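Local coordinates for Pab-dependent poly(a)-specific ribonuclease subunit PAN2 (Neurospora crassa, PDB 4CZW), which serves as the catalytic subunit of the PAN2-PAN3 deadenylase, which probably shortens the poly(A) tails of cytoplasmic mRNA during mRNA turnover, at residues Lys280-Thr284 with Pro285-Pro289; Ser373-Glu376 with Ala377-Asn381; Lys242-Thr246 with Lys247-Tyr251; Ala125-Asn129 with Pro130-Val134. All coordinates share one frame; numbering follows the deposited sequence.

All four contacts belong to the USP-like pseudo-hydrolase domain of this piece of PAN2. Along the chain the order is 4, 3, 1, 2. Contacts 1 and 2 are neighbours, with centres about 10 Å apart: L288 CD2 packs on F380 CE2 at 3.9 Å, joining the loops before strands 291-297 and 385-394 of one mixed sheet. Contact 4, at the start of helix 130-149, packs against that same sheet and is centred about 24 Å from contact 1. Contact 3 stands apart, at a zinc-bound hairpin end whose centre is about 45 Å from that of contact 1, within a scaffold domain predicted to lack protease activity.

Contact 1. Residues Lys280-Thr284 with Pro285-Pro289; sequences KLWST and PGWLP
T284 to W287 form a type II beta turn just beyond helix 276-282, closed by W287 N donating to T284 O at 3.2 Å, with an N-H...O angle of 139°. The turn brings the indole of W287 back against the last part of the helix, where it meets W282 in a T-shaped (edge-to-face) pair. The six-membered rings have centroids 4.6 Å apart and planes at 66°, and W287 CZ3 lies over the centre of the W282 ring, 3.3 Å above its plane. With CG of W287 anti to the backbone N (chi1 -165°), the CE3-CZ3 edge of the indole extends toward W282, while CZ2, CE2 and NE1 lie by the L281 side chain. L281 adds its own apolar contact, CD2 to W287 CZ2 at 3.7 Å. Both indole nitrogens find partners outside the turn, W287 NE1 at the carbonyl of I225 and W282 NE1 at the hydroxyl of Y210, while V230 of helix 227-235 also touches W287. Substituting an alanine for W287 would probably open a gap over the W282 ring and leave the I225 carbonyl without this donor. L288 follows with CB 3.9 Å from W282 CZ3. The carbonyl of L281 lies over one face of the W287 ring, toward its rim, and L281 O accepts from T284 N and, at 3.0 Å, from T284 OG1, both arriving from the same face of the carbonyl plane.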
loop_
_atom_site.group_PDB
_atom_site.type_symbol
_atom_site.label_atom_id
_atom_site.label_comp_id
_atom_site.label_asym_id
_atom_site.label_seq_id
_atom_site.Cartn_x
_atom_site.Cartn_y
_atom_site.Cartn_z
ATOM N N LYS A 280 1.155 -24.019 -21.490
ATOM C CA LYS A 280 0.412 -24.214 -22.729
ATOM C C LYS A 280 -1.077 -23.987 -22.493
ATOM O O LYS A 280 -1.773 -23.422 -23.336
ATOM C CB LYS A 280 0.648 -25.616 -23.292
ATOM C CG LYS A 280 2.084 -25.896 -23.703
ATOM C CD LYS A 280 2.199 -27.250 -24.384
ATOM C CE LYS A 280 3.631 -27.549 -24.795
ATOM N NZ LYS A 280 3.736 -28.854 -25.504
ATOM N N LEU A 281 -1.555 -24.432 -21.335
ATOM C CA LEU A 281 -2.957 -24.276 -20.967
ATOM C C LEU A 281 -3.322 -22.807 -20.773
ATOM O O LEU A 281 -4.343 -22.340 -21.277
ATOM C CB LEU A 281 -3.263 -25.066 -19.693
ATOM C CG LEU A 281 -4.721 -25.080 -19.228
ATOM C CD1 LEU A 281 -5.595 -25.812 -20.233
ATOM C CD2 LEU A 281 -4.844 -25.706 -17.846
ATOM N N TRP A 282 -2.480 -22.085 -20.041
ATOM C CA TRP A 282 -2.729 -20.677 -19.745
ATOM C C TRP A 282 -2.558 -19.782 -20.967
ATOM O O TRP A 282 -3.091 -18.672 -21.010
ATOM C CB TRP A 282 -1.801 -20.198 -18.628
ATOM C CG TRP A 282 -2.382 -20.350 -17.259
ATOM C CD1 TRP A 282 -2.114 -21.338 -16.358
ATOM C CD2 TRP A 282 -3.332 -19.481 -16.633
ATOM N NE1 TRP A 282 -2.838 -21.138 -15.207
ATOM C CE2 TRP A 282 -3.595 -20.004 -15.351
ATOM C CE3 TRP A 282 -3.987 -18.312 -17.033
ATOM C CZ2 TRP A 282 -4.483 -19.398 -14.466
ATOM C CZ3 TRP A 282 -4.867 -17.712 -16.152
ATOM C CH2 TRP A 282 -5.108 -18.255 -14.885
ATOM N N SER A 283 -1.816 -20.263 -21.958
ATOM C CA SER A 283 -1.564 -19.485 -23.166
ATOM C C SER A 283 -2.766 -19.498 -24.104
ATOM O O SER A 283 -2.798 -18.768 -25.094
ATOM C CB SER A 283 -0.328 -20.011 -23.895
ATOM O OG SER A 283 -0.548 -21.315 -24.401
ATOM N N THR A 284 -3.749 -20.337 -23.789
ATOM C CA THR A 284 -4.977 -20.415 -24.571
ATOM C C THR A 284 -5.718 -19.083 -24.534
ATOM O O THR A 284 -6.028 -18.574 -23.457
ATOM C CB THR A 284 -5.904 -21.532 -24.054
ATOM O OG1 THR A 284 -5.204 -22.782 -24.068
ATOM C CG2 THR A 284 -7.149 -21.641 -24.920
ATOM N N PRO A 285 -5.994 -18.510 -25.714
ATOM C CA PRO A 285 -6.671 -17.211 -25.811
ATOM C C PRO A 285 -8.074 -17.227 -25.208
ATOM O O PRO A 285 -8.903 -18.053 -25.588
ATOM C CB PRO A 285 -6.731 -16.959 -27.324
ATOM C CG PRO A 285 -6.590 -18.308 -27.947
ATOM C CD PRO A 285 -5.676 -19.067 -27.039
ATOM N N GLY A 286 -8.322 -16.318 -24.270
ATOM C CA GLY A 286 -9.626 -16.192 -23.646
ATOM C C GLY A 286 -9.889 -17.227 -22.569
ATOM O O GLY A 286 -11.037 -17.462 -22.193
ATOM N N TRP A 287 -8.824 -17.843 -22.065
ATOM C CA TRP A 287 -8.958 -18.891 -21.060
ATOM C C TRP A 287 -9.339 -18.319 -19.700
ATOM O O TRP A 287 -10.103 -18.932 -18.955
ATOM C CB TRP A 287 -7.661 -19.695 -20.944
ATOM C CG TRP A 287 -7.827 -20.986 -20.203
ATOM C CD1 TRP A 287 -8.362 -22.143 -20.688
ATOM C CD2 TRP A 287 -7.452 -21.255 -18.846
ATOM N NE1 TRP A 287 -8.346 -23.115 -19.718
ATOM C CE2 TRP A 287 -7.791 -22.596 -18.578
ATOM C CE3 TRP A 287 -6.862 -20.494 -17.832
ATOM C CZ2 TRP A 287 -7.562 -23.192 -17.339
ATOM C CZ3 TRP A 287 -6.636 -21.086 -16.603
ATOM C CH2 TRP A 287 -6.985 -22.423 -16.367
ATOM N N LEU A 288 -8.802 -17.146 -19.378
ATOM C CA LEU A 288 -9.113 -16.485 -18.116
ATOM C C LEU A 288 -10.324 -15.573 -18.262
ATOM O O LEU A 288 -10.256 -14.551 -18.944
ATOM C CB LEU A 288 -7.912 -15.682 -17.612
ATOM C CG LEU A 288 -8.143 -14.869 -16.336
ATOM C CD1 LEU A 288 -8.506 -15.778 -15.171
ATOM C CD2 LEU A 288 -6.922 -14.027 -16.000
ATOM N N PRO A 289 -11.441 -15.943 -17.620
ATOM C CA PRO A 289 -12.659 -15.133 -17.671
ATOM C C PRO A 289 -12.583 -13.939 -16.728
ATOM O O PRO A 289 -11.980 -14.040 -15.659
ATOM C CB PRO A 289 -13.743 -16.115 -17.227
ATOM C CG PRO A 289 -13.033 -17.035 -16.296
ATOM C CD PRO A 289 -11.624 -17.167 -16.820
#

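Contact 2. Residues Ser373-Glu376 with Ala377-Asn381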
loop_
_atom_site.group_PDB
_atom_site.type_symbol
_atom_site.label_atom_id
_atom_site.label_comp_id
_atom_site.label_asym_id
_atom_site.label_seq_id
_atom_site.Cartn_x
_atom_site.Cartn_y
_atom_site.Cartn_z
ATOM N N SER A 373 -5.801 -2.882 -23.625
ATOM C CA SER A 373 -7.095 -3.471 -23.947
ATOM C C SER A 373 -7.384 -4.663 -23.041
ATOM O O SER A 373 -6.492 -5.157 -22.350
ATOM C CB SER A 373 -7.138 -3.905 -25.413
ATOM O OG SER A 373 -6.158 -4.893 -25.681
ATOM N N LYS A 374 -8.633 -5.120 -23.043
ATOM C CA LYS A 374 -9.014 -6.286 -22.257
ATOM C C LYS A 374 -8.295 -7.528 -22.772
ATOM O O LYS A 374 -7.877 -8.384 -21.992
ATOM C CB LYS A 374 -10.526 -6.505 -22.298
ATOM C CG LYS A 374 -11.003 -7.625 -21.384
ATOM C CD LYS A 374 -12.237 -8.320 -21.938
ATOM C CE LYS A 374 -13.401 -7.358 -22.088
ATOM N NZ LYS A 374 -14.626 -8.051 -22.576
ATOM N N VAL A 375 -8.159 -7.612 -24.092
ATOM C CA VAL A 375 -7.488 -8.734 -24.737
ATOM C C VAL A 375 -6.048 -8.868 -24.256
ATOM O O VAL A 375 -5.629 -9.942 -23.825
ATOM C CB VAL A 375 -7.496 -8.585 -26.271
ATOM C CG1 VAL A 375 -6.612 -9.639 -26.916
ATOM C CG2 VAL A 375 -8.918 -8.672 -26.803
ATOM N N GLU A 376 -5.303 -7.770 -24.326
ATOM C CA GLU A 376 -3.913 -7.737 -23.886
ATOM C C GLU A 376 -3.777 -8.109 -22.412
ATOM O O GLU A 376 -2.851 -8.822 -22.024
ATOM C CB GLU A 376 -3.312 -6.351 -24.137
ATOM C CG GLU A 376 -1.951 -6.120 -23.497
ATOM C CD GLU A 376 -0.854 -6.968 -24.112
ATOM O OE1 GLU A 376 -1.045 -7.475 -25.238
ATOM O OE2 GLU A 376 0.203 -7.128 -23.467
ATOM N N ALA A 377 -4.710 -7.626 -21.597
ATOM C CA ALA A 377 -4.702 -7.910 -20.167
ATOM C C ALA A 377 -5.025 -9.373 -19.888
ATOM O O ALA A 377 -4.620 -9.924 -18.863
ATOM C CB ALA A 377 -5.687 -7.005 -19.445
ATOM N N LEU A 378 -5.757 -9.999 -20.803
ATOM C CA LEU A 378 -6.153 -11.394 -20.644
ATOM C C LEU A 378 -5.411 -12.300 -21.622
ATOM O O LEU A 378 -5.820 -13.435 -21.863
ATOM C CB LEU A 378 -7.665 -11.541 -20.828
ATOM C CG LEU A 378 -8.531 -10.738 -19.855
ATOM C CD1 LEU A 378 -10.010 -10.977 -20.117
ATOM C CD2 LEU A 378 -8.174 -11.074 -18.415
ATOM N N THR A 379 -4.320 -11.789 -22.184
ATOM C CA THR A 379 -3.474 -12.579 -23.072
ATOM C C THR A 379 -2.180 -12.957 -22.362
ATOM O O THR A 379 -1.520 -12.107 -21.765
ATOM C CB THR A 379 -3.139 -11.821 -24.370
ATOM O OG1 THR A 379 -4.352 -11.427 -25.024
ATOM C CG2 THR A 379 -2.326 -12.700 -25.310
ATOM N N PHE A 380 -1.821 -14.234 -22.428
ATOM C CA PHE A 380 -0.603 -14.713 -21.787
ATOM C C PHE A 380 0.283 -15.464 -22.778
ATOM O O PHE A 380 -0.201 -16.037 -23.752
ATOM C CB PHE A 380 -0.945 -15.601 -20.589
ATOM C CG PHE A 380 -1.760 -14.904 -19.536
ATOM C CD1 PHE A 380 -1.164 -14.011 -18.660
ATOM C CD2 PHE A 380 -3.122 -15.137 -19.425
ATOM C CE1 PHE A 380 -1.910 -13.365 -17.690
ATOM C CE2 PHE A 380 -3.873 -14.494 -18.457
ATOM C CZ PHE A 380 -3.266 -13.607 -17.590
ATOM N N ASN A 381 1.587 -15.446 -22.521
ATOM C CA ASN A 381 2.561 -16.039 -23.424
ATOM C C ASN A 381 3.405 -17.084 -22.703
ATOM O O ASN A 381 4.016 -16.797 -21.676
ATOM C CB ASN A 381 3.453 -14.948 -24.022
ATOM C CG ASN A 381 4.242 -15.425 -25.229
ATOM O OD1 ASN A 381 4.851 -16.494 -25.210
ATOM N ND2 ASN A 381 4.234 -14.627 -26.289
#
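The amide of A377 donates to S373 O at 3.1 Å with an N-H...O angle of 155°, the one bond between the two segments that is not weak. One residue further on, L378 N reaches K374 O at 2.9 Å, but this bond is bent and weak. The side chain of the same S373 also takes part: its OG accepts from E376 N at 3.3 Å and nearly straight, 167°, which makes S373 the N-cap. These bonds define helix 374-377, a single capped turn between strands 368-371 and 385-394 of the mixed sheet in the USP-like domain. L378 is the first residue to leave helical backbone angles, and a weak bond from T379 N to E376 O at 3.3 Å accompanies the exit. Side chains four residues apart meet across the exit from the turn. CG of L378 stands beside its own backbone N (chi1 -60°), on the side where that N meets K374 O, and this leads CD1 to K374 CG at 3.7 Å; the two chains pass at a slant. V375 and T379 lie side by side, pointing the same way. Beyond its aliphatic part K374 bends toward E290, with which NZ forms a salt bridge. The buried E376 turns the other way: its OE2 is hydrogen-bonded to S4 OG and Y13 OH, tying the turn to the N-terminal part of the chain.

Contact 3. Residues Lys242-Thr246 with Lys247-Tyr251; sequences KGYCT and KCQRY. With ZN (zinc ion), chain C.
The rings of Y244 and Y251 meet in a T-shaped (edge-to-face) pair, the edge of Y244 directed at a face of Y251, with centroids 5.0 Å apart and planes at 77°. Y244 CD1 stands 3.5 Å above the Y251 plane, toward the rim, and Y244 CB shares that ring in a CH-pi contact, 4.0 Å from the centroid. Over one face of Y244 lies the R250 carbonyl oxygen, again displaced toward the rim. The two tyrosines are an antiparallel non-hydrogen-bonded pair, which puts their side chains on the same face of the hairpin; CG of Y244 is anti to the backbone N (chi1 -168°), and its ring runs across that of Y251. The backbone is joined at the next position by C245 N donating to R250 O, 2.9 Å and 152°, and more weakly by R250 N to C245 O. Q249 and R250 both face C245, forming a G1 beta bulge. On the face away from the tyrosines, C245 SG and C248 SG each bind the zinc ion at 2.3 Å. A weak bond from K247 N to C245 SG, 3.6 Å, adds a backbone donor to the first thiolate. C190 and C193, from the end of strand 183-190 and the turn after it, complete the metal site. Two CxxC turns on neighbouring hairpins gripping one zinc ion are characteristic of a zinc ribbon, consistent with the fingers region of USP-family folds.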
loop_
_atom_site.group_PDB
_atom_site.type_symbol
_atom_site.label_atom_id
_atom_site.label_comp_id
_atom_site.label_asym_id
_atom_site.label_seq_id
_atom_site.Cartn_x
_atom_site.Cartn_y
_atom_site.Cartn_z
ATOM N N LYS A 242 -3.831 -43.751 4.959
ATOM C CA LYS A 242 -3.904 -44.675 6.082
ATOM C C LYS A 242 -3.700 -43.938 7.399
ATOM O O LYS A 242 -2.740 -43.185 7.559
ATOM C CB LYS A 242 -2.867 -45.792 5.934
ATOM C CG LYS A 242 -3.140 -46.740 4.779
ATOM C CD LYS A 242 -2.123 -47.869 4.736
ATOM C CE LYS A 242 -2.430 -48.844 3.612
ATOM N NZ LYS A 242 -1.433 -49.948 3.546
ATOM N N GLY A 243 -4.614 -44.157 8.338
ATOM C CA GLY A 243 -4.541 -43.522 9.639
ATOM C C GLY A 243 -5.297 -44.315 10.684
ATOM O O GLY A 243 -6.117 -45.171 10.352
ATOM N N TYR A 244 -5.024 -44.026 11.951
ATOM C CA TYR A 244 -5.648 -44.755 13.047
ATOM C C TYR A 244 -7.106 -44.349 13.228
ATOM O O TYR A 244 -7.461 -43.183 13.062
ATOM C CB TYR A 244 -4.875 -44.523 14.348
ATOM C CG TYR A 244 -5.271 -45.456 15.470
ATOM C CD1 TYR A 244 -4.710 -46.722 15.573
ATOM C CD2 TYR A 244 -6.203 -45.072 16.427
ATOM C CE1 TYR A 244 -5.065 -47.581 16.595
ATOM C CE2 TYR A 244 -6.564 -45.925 17.454
ATOM C CZ TYR A 244 -5.993 -47.178 17.533
ATOM O OH TYR A 244 -6.347 -48.031 18.551
ATOM N N CYS A 245 -7.948 -45.322 13.562
ATOM C CA CYS A 245 -9.345 -45.047 13.875
ATOM C C CYS A 245 -9.650 -45.437 15.315
ATOM O O CYS A 245 -9.446 -46.583 15.714
ATOM C CB CYS A 245 -10.278 -45.791 12.919
ATOM S SG CYS A 245 -12.032 -45.488 13.246
ATOM N N THR A 246 -10.142 -44.477 16.089
ATOM C CA THR A 246 -10.392 -44.690 17.509
ATOM C C THR A 246 -11.534 -45.671 17.763
ATOM O O THR A 246 -11.578 -46.322 18.807
ATOM C CB THR A 246 -10.712 -43.363 18.224
ATOM O OG1 THR A 246 -11.837 -42.737 17.595
ATOM C CG2 THR A 246 -9.517 -42.424 18.157
ATOM N N LYS A 247 -12.454 -45.781 16.810
ATOM C CA LYS A 247 -13.617 -46.644 16.988
ATOM C C LYS A 247 -13.255 -48.121 16.848
ATOM O O LYS A 247 -13.435 -48.898 17.785
ATOM C CB LYS A 247 -14.720 -46.279 15.993
ATOM C CG LYS A 247 -16.051 -46.953 16.294
ATOM C CD LYS A 247 -17.135 -46.536 15.314
ATOM C CE LYS A 247 -18.456 -47.218 15.638
ATOM N NZ LYS A 247 -19.516 -46.892 14.645
ATOM N N CYS A 248 -12.745 -48.508 15.682
ATOM C CA CYS A 248 -12.386 -49.905 15.448
ATOM C C CYS A 248 -10.950 -50.202 15.884
ATOM O O CYS A 248 -10.405 -51.261 15.569
ATOM C CB CYS A 248 -12.590 -50.279 13.976
ATOM S SG CYS A 248 -11.908 -49.121 12.770
ATOM N N GLN A 249 -10.350 -49.256 16.603
ATOM C CA GLN A 249 -9.089 -49.471 17.316
ATOM C C GLN A 249 -7.924 -49.953 16.452
ATOM O O GLN A 249 -7.072 -50.705 16.926
ATOM C CB GLN A 249 -9.309 -50.470 18.456
ATOM C CG GLN A 249 -10.127 -49.926 19.615
ATOM C CD GLN A 249 -9.306 -49.058 20.547
ATOM O OE1 GLN A 249 -9.455 -47.837 20.570
ATOM N NE2 GLN A 249 -8.435 -49.688 21.327
ATOM N N ARG A 250 -7.878 -49.522 15.196
ATOM C CA ARG A 250 -6.778 -49.904 14.315
ATOM C C ARG A 250 -6.607 -48.943 13.145
ATOM O O ARG A 250 -7.474 -48.112 12.875
ATOM C CB ARG A 250 -6.985 -51.327 13.791
ATOM C CG ARG A 250 -8.255 -51.519 12.982
ATOM C CD ARG A 250 -8.332 -52.929 12.422
ATOM N NE ARG A 250 -7.198 -53.231 11.554
ATOM C CZ ARG A 250 -6.988 -54.411 10.979
ATOM N NH1 ARG A 250 -7.839 -55.409 11.180
ATOM N NH2 ARG A 250 -5.928 -54.594 10.204
ATOM N N TYR A 251 -5.478 -49.069 12.453
ATOM C CA TYR A 251 -5.175 -48.221 11.306
ATOM C C TYR A 251 -5.968 -48.656 10.079
ATOM O O TYR A 251 -5.890 -49.807 9.651
ATOM C CB TYR A 251 -3.675 -48.245 11.005
ATOM C CG TYR A 251 -2.825 -47.653 12.107
ATOM C CD1 TYR A 251 -2.418 -48.425 13.187
ATOM C CD2 TYR A 251 -2.432 -46.322 12.067
ATOM C CE1 TYR A 251 -1.643 -47.888 14.197
ATOM C CE2 TYR A 251 -1.657 -45.776 13.073
ATOM C CZ TYR A 251 -1.265 -46.563 14.135
ATOM O OH TYR A 251 -0.493 -46.025 15.139
HETATM ZN ZN ZN C . -12.929 -47.180 12.010
#

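Contact 4. Residues Ala125-Asn129 with Pro130-Val134; sequences AKDKN and PSTLV
D127 and T132 meet where an Asx turn leads into helix 130-149, with N129 at the N-cap position. The polar bonds centre on D127: OD1 accepts from N129 N at 3.1 Å, met from above the carboxylate plane, and also from N129 ND2, which lies at its syn lone pair with the oxygen in the plane of the amide. D127 OD2 turns to the helix, taking a weak bond from T132 OG1 at 2.9 Å. The carboxylate gets there because CG is anti to the backbone N (chi1 -165°), and the side chains of D127 and T132 cross at about a right angle. Putting an alanine in place of D127 would probably leave the N129 amide free to turn and T132 OG1 without this weak acceptor. In the backbone, L133 N donates to N129 O at 2.8 Å and 158°, approaching nearly along the C=O axis, and V134 N to P130 O at 2.9 Å continues the first turn of helix. The apolar contact is made by L133, whose CD2 touches A125 CB at 3.7 Å; its CD1 packs by the K128 carbonyl oxygen. Y49 also touches L133, and P130 packs on S340 and L342 of strand 339-347, so the helix start sits against the mixed sheet. Finally the long chain of K128 folds back over the loop, its NZ donating to A125 O at 2.8 Å in the carbonyl plane and also to the E122 carbonyl.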
loop_
_atom_site.group_PDB
_atom_site.type_symbol
_atom_site.label_atom_id
_atom_site.label_comp_id
_atom_site.label_asym_id
_atom_site.label_seq_id
_atom_site.Cartn_x
_atom_site.Cartn_y
_atom_site.Cartn_z
ATOM N N ALA A 125 14.838 -15.191 2.180
ATOM C CA ALA A 125 14.024 -16.291 1.657
ATOM C C ALA A 125 14.826 -17.359 0.916
ATOM O O ALA A 125 15.863 -17.075 0.317
ATOM C CB ALA A 125 12.939 -15.741 0.743
ATOM N N LYS A 126 14.325 -18.589 0.966
ATOM C CA LYS A 126 14.956 -19.722 0.298
ATOM C C LYS A 126 14.827 -19.595 -1.216
ATOM O O LYS A 126 15.826 -19.572 -1.935
ATOM C CB LYS A 126 14.334 -21.034 0.780
ATOM C CG LYS A 126 15.002 -22.289 0.241
ATOM C CD LYS A 126 14.327 -23.537 0.793
ATOM C CE LYS A 126 14.989 -24.805 0.279
ATOM N NZ LYS A 126 14.313 -26.026 0.799
ATOM N N ASP A 127 13.588 -19.516 -1.693
ATOM C CA ASP A 127 13.322 -19.293 -3.109
ATOM C C ASP A 127 13.234 -17.796 -3.376
ATOM O O ASP A 127 12.292 -17.133 -2.939
ATOM C CB ASP A 127 12.031 -19.997 -3.535
ATOM C CG ASP A 127 11.892 -20.108 -5.043
ATOM O OD1 ASP A 127 12.616 -19.399 -5.773
ATOM O OD2 ASP A 127 11.048 -20.906 -5.501
ATOM N N LYS A 128 14.216 -17.266 -4.097
ATOM C CA LYS A 128 14.299 -15.827 -4.327
ATOM C C LYS A 128 13.651 -15.411 -5.645
ATOM O O LYS A 128 13.814 -14.277 -6.093
ATOM C CB LYS A 128 15.757 -15.370 -4.289
ATOM C CG LYS A 128 16.460 -15.696 -2.981
ATOM C CD LYS A 128 17.838 -15.064 -2.911
ATOM C CE LYS A 128 18.550 -15.451 -1.626
ATOM N NZ LYS A 128 17.736 -15.121 -0.422
ATOM N N ASN A 129 12.915 -16.330 -6.262
ATOM C CA ASN A 129 12.126 -15.997 -7.441
ATOM C C ASN A 129 10.962 -15.091 -7.062
ATOM O O ASN A 129 10.209 -15.404 -6.139
ATOM C CB ASN A 129 11.610 -17.262 -8.130
ATOM C CG ASN A 129 12.707 -18.028 -8.843
ATOM O OD1 ASN A 129 12.993 -17.779 -10.014
ATOM N ND2 ASN A 129 13.326 -18.969 -8.139
ATOM N N PRO A 130 10.820 -13.957 -7.766
ATOM C CA PRO A 130 9.764 -12.967 -7.519
ATOM C C PRO A 130 8.366 -13.581 -7.480
ATOM O O PRO A 130 7.550 -13.195 -6.644
ATOM C CB PRO A 130 9.902 -12.011 -8.705
ATOM C CG PRO A 130 11.335 -12.098 -9.081
ATOM C CD PRO A 130 11.733 -13.528 -8.841
ATOM N N SER A 131 8.106 -14.528 -8.376
ATOM C CA SER A 131 6.815 -15.203 -8.429
ATOM C C SER A 131 6.547 -15.982 -7.145
ATOM O O SER A 131 5.427 -15.988 -6.636
ATOM C CB SER A 131 6.752 -16.139 -9.637
ATOM O OG SER A 131 7.768 -17.124 -9.567
ATOM N N THR A 132 7.579 -16.635 -6.624
ATOM C CA THR A 132 7.462 -17.375 -5.373
ATOM C C THR A 132 7.330 -16.413 -4.195
ATOM O O THR A 132 6.555 -16.651 -3.267
ATOM C CB THR A 132 8.672 -18.300 -5.145
ATOM O OG1 THR A 132 8.815 -19.186 -6.261
ATOM C CG2 THR A 132 8.490 -19.117 -3.876
ATOM N N LEU A 133 8.092 -15.325 -4.246
ATOM C CA LEU A 133 8.074 -14.317 -3.193
ATOM C C LEU A 133 6.704 -13.659 -3.053
ATOM O O LEU A 133 6.230 -13.431 -1.940
ATOM C CB LEU A 133 9.140 -13.250 -3.458
ATOM C CG LEU A 133 10.599 -13.653 -3.242
ATOM C CD1 LEU A 133 11.536 -12.563 -3.739
ATOM C CD2 LEU A 133 10.853 -13.951 -1.774
ATOM N N VAL A 134 6.072 -13.359 -4.183
ATOM C CA VAL A 134 4.779 -12.683 -4.173
ATOM C C VAL A 134 3.656 -13.659 -3.812
ATOM O O VAL A 134 2.603 -13.250 -3.324
ATOM C CB VAL A 134 4.481 -12.008 -5.534
ATOM C CG1 VAL A 134 4.163 -13.041 -6.602
ATOM C CG2 VAL A 134 3.342 -11.007 -5.401
#